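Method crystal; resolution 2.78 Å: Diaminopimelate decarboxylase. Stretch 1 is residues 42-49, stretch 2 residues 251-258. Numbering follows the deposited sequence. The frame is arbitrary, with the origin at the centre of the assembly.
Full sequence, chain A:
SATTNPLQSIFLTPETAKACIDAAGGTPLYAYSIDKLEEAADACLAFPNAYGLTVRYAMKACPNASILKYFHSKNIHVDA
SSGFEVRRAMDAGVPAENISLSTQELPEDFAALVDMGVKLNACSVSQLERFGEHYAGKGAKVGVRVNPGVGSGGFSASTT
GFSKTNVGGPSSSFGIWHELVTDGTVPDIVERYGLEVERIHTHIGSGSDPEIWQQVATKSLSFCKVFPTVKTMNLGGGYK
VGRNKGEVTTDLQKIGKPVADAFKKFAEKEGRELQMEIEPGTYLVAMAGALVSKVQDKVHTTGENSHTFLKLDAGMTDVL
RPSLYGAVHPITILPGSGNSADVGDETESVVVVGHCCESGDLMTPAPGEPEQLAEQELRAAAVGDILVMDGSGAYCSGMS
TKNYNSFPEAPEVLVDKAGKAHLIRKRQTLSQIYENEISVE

Stretch 1 42-49: DACLAFPN
Stretch 2 251-258: DLQKIGKP

The end of one helix and the loop that follows it pack against the first turns of another helix, far away in sequence. The first stretch opens inside a helix that began earlier; by Ala-46 (phi/psi -98/16) the chain is in a loop, and Phe-47 and Pro-48 are extended, near -64/130. The second helix starts at Leu-252. Asp-251 (chi1 t) caps it through a weak bond from Gln-253 N to OD1 (3.4 Å), while its OD2 forms a salt bridge with Lys-254 NZ (2.9 Å). Phe-47 CA lies 6.0 Å from Leu-252 CA, and Pro-48 CA 4.9 Å from Gly-256 CA.

That closest register depends on glycine. An ideal CB on Gly-256 would stand 2.2 Å from Pro-48 CD, a clash; without one, Pro-48 CB reaches 3.5 Å from Gly-256 C and Phe-47 CE1 3.8 Å from Gly-256 CA. The CA-to-CB bond of Pro-48 points toward the helix, and its ring, C-gamma exo, puts CD 3.3 Å from Leu-252 O.

The CA-to-CB bond of Leu-252 (m,t) points toward the loop. Its CD1 lies 3.5 Å from Ala-43 O, 4.1 Å from Cys-44 SG and 4.1 Å from Phe-47 CD2; CD2 is 3.9 Å from Phe-47 CE2. Phe-47 leaves its backbone sideways, but chi1 t (-162°) with chi2 -85° brings the ring nearer the helix, so that Leu-252 O lies over one face and CE2 comes 4.5 Å from Ile-255 CD1 (p,t). Apolar side chains suit these buried places, leaving no polar group unsatisfied.

At the exposed margin, Gln-253 folds m,m with chi3 -32°, and its amide supplies an N-H to the loop: NE2 donates to Ala-46 O (2.7 Å, 145°), the one hydrogen bond across the contact. Lys-257 starts away, yet bends back (chi1 -135°, chi2 p) to put CD 3.9 Å from Pro-48 CB. Asn-49 (chi1 p) donates from ND2 to Phe-47 O (3.2 Å).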

ATOM      1  N   ASP A  42      29.777   0.813   4.380  1.00 20.96           N
ATOM      2  CA  ASP A  42      31.028   0.359   4.979  1.00 21.23           C
ATOM      3  C   ASP A  42      30.793  -0.789   5.955  1.00 21.80           C
ATOM      4  O   ASP A  42      31.578  -1.741   6.001  1.00 22.00           O
ATOM      5  CB  ASP A  42      31.724   1.528   5.676  1.00 21.21           C
ATOM      6  CG  ASP A  42      32.622   2.316   4.740  1.00 20.71           C
ATOM      7  OD1 ASP A  42      32.851   1.855   3.599  1.00 20.42           O
ATOM      8  OD2 ASP A  42      33.092   3.404   5.142  1.00 20.49           O
ATOM      9  N   ALA A  43      29.715  -0.716   6.741  1.00 19.48           N
ATOM     10  CA  ALA A  43      29.425  -1.783   7.692  1.00 19.78           C
ATOM     11  C   ALA A  43      29.144  -3.103   6.988  1.00 19.40           C
ATOM     12  O   ALA A  43      29.468  -4.170   7.521  1.00 19.73           O
ATOM     13  CB  ALA A  43      28.244  -1.391   8.578  1.00 19.92           C
ATOM     14  N   CYS A  44      28.545  -3.058   5.796  1.00 20.55           N
ATOM     15  CA  CYS A  44      28.262  -4.292   5.070  1.00 20.24           C
ATOM     16  C   CYS A  44      29.493  -4.808   4.340  1.00 20.40           C
ATOM     17  O   CYS A  44      29.740  -6.018   4.315  1.00 20.60           O
ATOM     18  CB  CYS A  44      27.110  -4.076   4.090  1.00 18.92           C
ATOM     19  SG  CYS A  44      25.523  -3.732   4.881  1.00 18.26           S
ATOM     20  N   LEU A  45      30.280  -3.910   3.742  1.00 18.55           N
ATOM     21  CA  LEU A  45      31.525  -4.313   3.098  1.00 18.65           C
ATOM     22  C   LEU A  45      32.549  -4.854   4.087  1.00 19.25           C
ATOM     23  O   LEU A  45      33.538  -5.461   3.659  1.00 19.37           O
ATOM     24  CB  LEU A  45      32.122  -3.134   2.329  1.00 18.63           C
ATOM     25  CG  LEU A  45      31.370  -2.722   1.064  1.00 18.13           C
ATOM     26  CD1 LEU A  45      31.751  -1.310   0.649  1.00 18.26           C
ATOM     27  CD2 LEU A  45      31.631  -3.708  -0.057  1.00 17.90           C
ATOM     28  N   ALA A  46      32.337  -4.652   5.389  1.00 19.32           N
ATOM     29  CA  ALA A  46      33.202  -5.183   6.432  1.00 19.85           C
ATOM     30  C   ALA A  46      32.660  -6.476   7.033  1.00 20.16           C
ATOM     31  O   ALA A  46      33.100  -6.883   8.114  1.00 20.62           O
ATOM     32  CB  ALA A  46      33.407  -4.134   7.524  1.00 20.15           C
ATOM     33  N   PHE A  47      31.712  -7.120   6.358  1.00 21.62           N
ATOM     34  CA  PHE A  47      31.130  -8.356   6.861  1.00 21.87           C
ATOM     35  C   PHE A  47      32.194  -9.448   6.917  1.00 22.06           C
ATOM     36  O   PHE A  47      32.940  -9.629   5.944  1.00 21.81           O
ATOM     37  CB  PHE A  47      29.968  -8.791   5.967  1.00 21.46           C
ATOM     38  CG  PHE A  47      29.034  -9.777   6.610  1.00 21.72           C
ATOM     39  CD1 PHE A  47      29.307 -11.135   6.575  1.00 21.71           C
ATOM     40  CD2 PHE A  47      27.875  -9.347   7.235  1.00 21.36           C
ATOM     41  CE1 PHE A  47      28.447 -12.047   7.163  1.00 21.59           C
ATOM     42  CE2 PHE A  47      27.009 -10.252   7.822  1.00 20.63           C
ATOM     43  CZ  PHE A  47      27.297 -11.604   7.786  1.00 20.89           C
ATOM     44  N   PRO A  48      32.303 -10.184   8.022  1.00 22.49           N
ATOM     45  CA  PRO A  48      33.315 -11.246   8.105  1.00 22.63           C
ATOM     46  C   PRO A  48      33.068 -12.333   7.065  1.00 22.45           C
ATOM     47  O   PRO A  48      31.965 -12.874   6.955  1.00 22.33           O
ATOM     48  CB  PRO A  48      33.150 -11.780   9.533  1.00 22.85           C
ATOM     49  CG  PRO A  48      32.466 -10.675  10.279  1.00 22.79           C
ATOM     50  CD  PRO A  48      31.570 -10.014   9.286  1.00 22.55           C
ATOM     51  N   ASN A  49      34.110 -12.646   6.296  1.00 20.49           N
ATOM     52  CA  ASN A  49      34.032 -13.664   5.258  1.00 21.08           C
ATOM     53  C   ASN A  49      35.305 -14.496   5.272  1.00 22.17           C
ATOM     54  O   ASN A  49      36.368 -14.025   5.684  1.00 22.71           O
ATOM     55  CB  ASN A  49      33.818 -13.050   3.865  1.00 21.08           C
ATOM     56  CG  ASN A  49      34.979 -12.189   3.418  1.00 21.39           C
ATOM     57  OD1 ASN A  49      35.739 -12.572   2.533  1.00 21.78           O
ATOM     58  ND2 ASN A  49      35.115 -11.014   4.023  1.00 21.02           N
ATOM     59  N   ASP A 251      24.466  -6.831  14.883  1.00 22.97           N
ATOM     60  CA  ASP A 251      25.903  -6.575  14.832  1.00 23.94           C
ATOM     61  C   ASP A 251      26.509  -7.504  13.786  1.00 24.45           C
ATOM     62  O   ASP A 251      26.636  -8.711  14.018  1.00 25.33           O
ATOM     63  CB  ASP A 251      26.541  -6.787  16.203  1.00 24.70           C
ATOM     64  CG  ASP A 251      27.893  -6.101  16.334  1.00 25.38           C
ATOM     65  OD1 ASP A 251      28.541  -5.839  15.298  1.00 25.19           O
ATOM     66  OD2 ASP A 251      28.310  -5.824  17.478  1.00 25.97           O
ATOM     67  N   LEU A 252      26.883  -6.941  12.634  1.00 23.48           N
ATOM     68  CA  LEU A 252      27.383  -7.762  11.535  1.00 23.56           C
ATOM     69  C   LEU A 252      28.707  -8.434  11.880  1.00 24.70           C
ATOM     70  O   LEU A 252      29.019  -9.497  11.332  1.00 25.05           O
ATOM     71  CB  LEU A 252      27.533  -6.914  10.273  1.00 22.86           C
ATOM     72  CG  LEU A 252      26.236  -6.312   9.732  1.00 21.85           C
ATOM     73  CD1 LEU A 252      26.465  -5.676   8.371  1.00 21.17           C
ATOM     74  CD2 LEU A 252      25.151  -7.373   9.660  1.00 21.26           C
ATOM     75  N   GLN A 253      29.495  -7.839  12.776  1.00 22.05           N
ATOM     76  CA  GLN A 253      30.748  -8.470  13.173  1.00 22.97           C
ATOM     77  C   GLN A 253      30.502  -9.665  14.087  1.00 24.37           C
ATOM     78  O   GLN A 253      31.226 -10.666  14.016  1.00 25.28           O
ATOM     79  CB  GLN A 253      31.660  -7.450  13.854  1.00 23.94           C
ATOM     80  CG  GLN A 253      32.051  -6.278  12.970  1.00 23.77           C
ATOM     81  CD  GLN A 253      32.863  -6.704  11.762  1.00 23.47           C
ATOM     82  OE1 GLN A 253      33.631  -7.668  11.820  1.00 23.94           O
ATOM     83  NE2 GLN A 253      32.700  -5.985  10.657  1.00 22.81           N
ATOM     84  N   LYS A 254      29.484  -9.586  14.945  1.00 24.28           N
ATOM     85  CA  LYS A 254      29.236 -10.660  15.901  1.00 25.53           C
ATOM     86  C   LYS A 254      28.590 -11.871  15.240  1.00 25.90           C
ATOM     87  O   LYS A 254      28.943 -13.012  15.560  1.00 26.98           O
ATOM     88  CB  LYS A 254      28.369 -10.149  17.053  1.00 24.66           C
ATOM     89  CG  LYS A 254      29.123  -9.260  18.018  1.00 24.94           C
ATOM     90  CD  LYS A 254      28.228  -8.706  19.110  1.00 25.08           C
ATOM     91  CE  LYS A 254      29.055  -7.934  20.128  1.00 26.99           C
ATOM     92  NZ  LYS A 254      30.058  -7.063  19.448  1.00 26.87           N
ATOM     93  N   ILE A 255      27.640 -11.654  14.329  1.00 27.42           N
ATOM     94  CA  ILE A 255      27.020 -12.782  13.641  1.00 27.57           C
ATOM     95  C   ILE A 255      27.826 -13.222  12.427  1.00 27.82           C
ATOM     96  O   ILE A 255      27.618 -14.331  11.921  1.00 28.16           O
ATOM     97  CB  ILE A 255      25.580 -12.457  13.206  1.00 25.78           C
ATOM     98  CG1 ILE A 255      25.584 -11.439  12.066  1.00 24.85           C
ATOM     99  CG2 ILE A 255      24.763 -11.951  14.391  1.00 24.52           C
ATOM    100  CD1 ILE A 255      24.345 -11.479  11.208  1.00 23.43           C
ATOM    101  N   GLY A 256      28.745 -12.387  11.953  1.00 24.76           N
ATOM    102  CA  GLY A 256      29.515 -12.696  10.767  1.00 24.14           C
ATOM    103  C   GLY A 256      30.603 -13.731  10.972  1.00 25.29           C
ATOM    104  O   GLY A 256      30.843 -14.558  10.089  1.00 25.13           O
ATOM    105  N   LYS A 257      31.274 -13.699  12.122  1.00 25.41           N
ATOM    106  CA  LYS A 257      32.389 -14.608  12.375  1.00 26.24           C
ATOM    107  C   LYS A 257      31.933 -16.066  12.473  1.00 27.05           C
ATOM    108  O   LYS A 257      32.590 -16.941  11.895  1.00 27.08           O
ATOM    109  CB  LYS A 257      33.154 -14.187  13.634  1.00 27.08           C
ATOM    110  CG  LYS A 257      34.673 -14.196  13.466  1.00 27.23           C
ATOM    111  CD  LYS A 257      35.151 -12.992  12.651  1.00 26.12           C
ATOM    112  CE  LYS A 257      36.440 -13.295  11.890  1.00 25.38           C
ATOM    113  NZ  LYS A 257      36.809 -12.193  10.956  1.00 23.94           N
ATOM    114  N   PRO A 258      30.842 -16.385  13.185  1.00 26.77           N
ATOM    115  CA  PRO A 258      30.339 -17.770  13.131  1.00 26.40           C
ATOM    116  C   PRO A 258      29.893 -18.191  11.740  1.00 25.74           C
ATOM    117  O   PRO A 258      29.996 -19.376  11.395  1.00 25.60           O
ATOM    118  CB  PRO A 258      29.165 -17.757  14.121  1.00 25.66           C
ATOM    119  CG  PRO A 258      29.457 -16.631  15.034  1.00 26.14           C
ATOM    120  CD  PRO A 258      30.104 -15.590  14.184  1.00 26.77           C
TER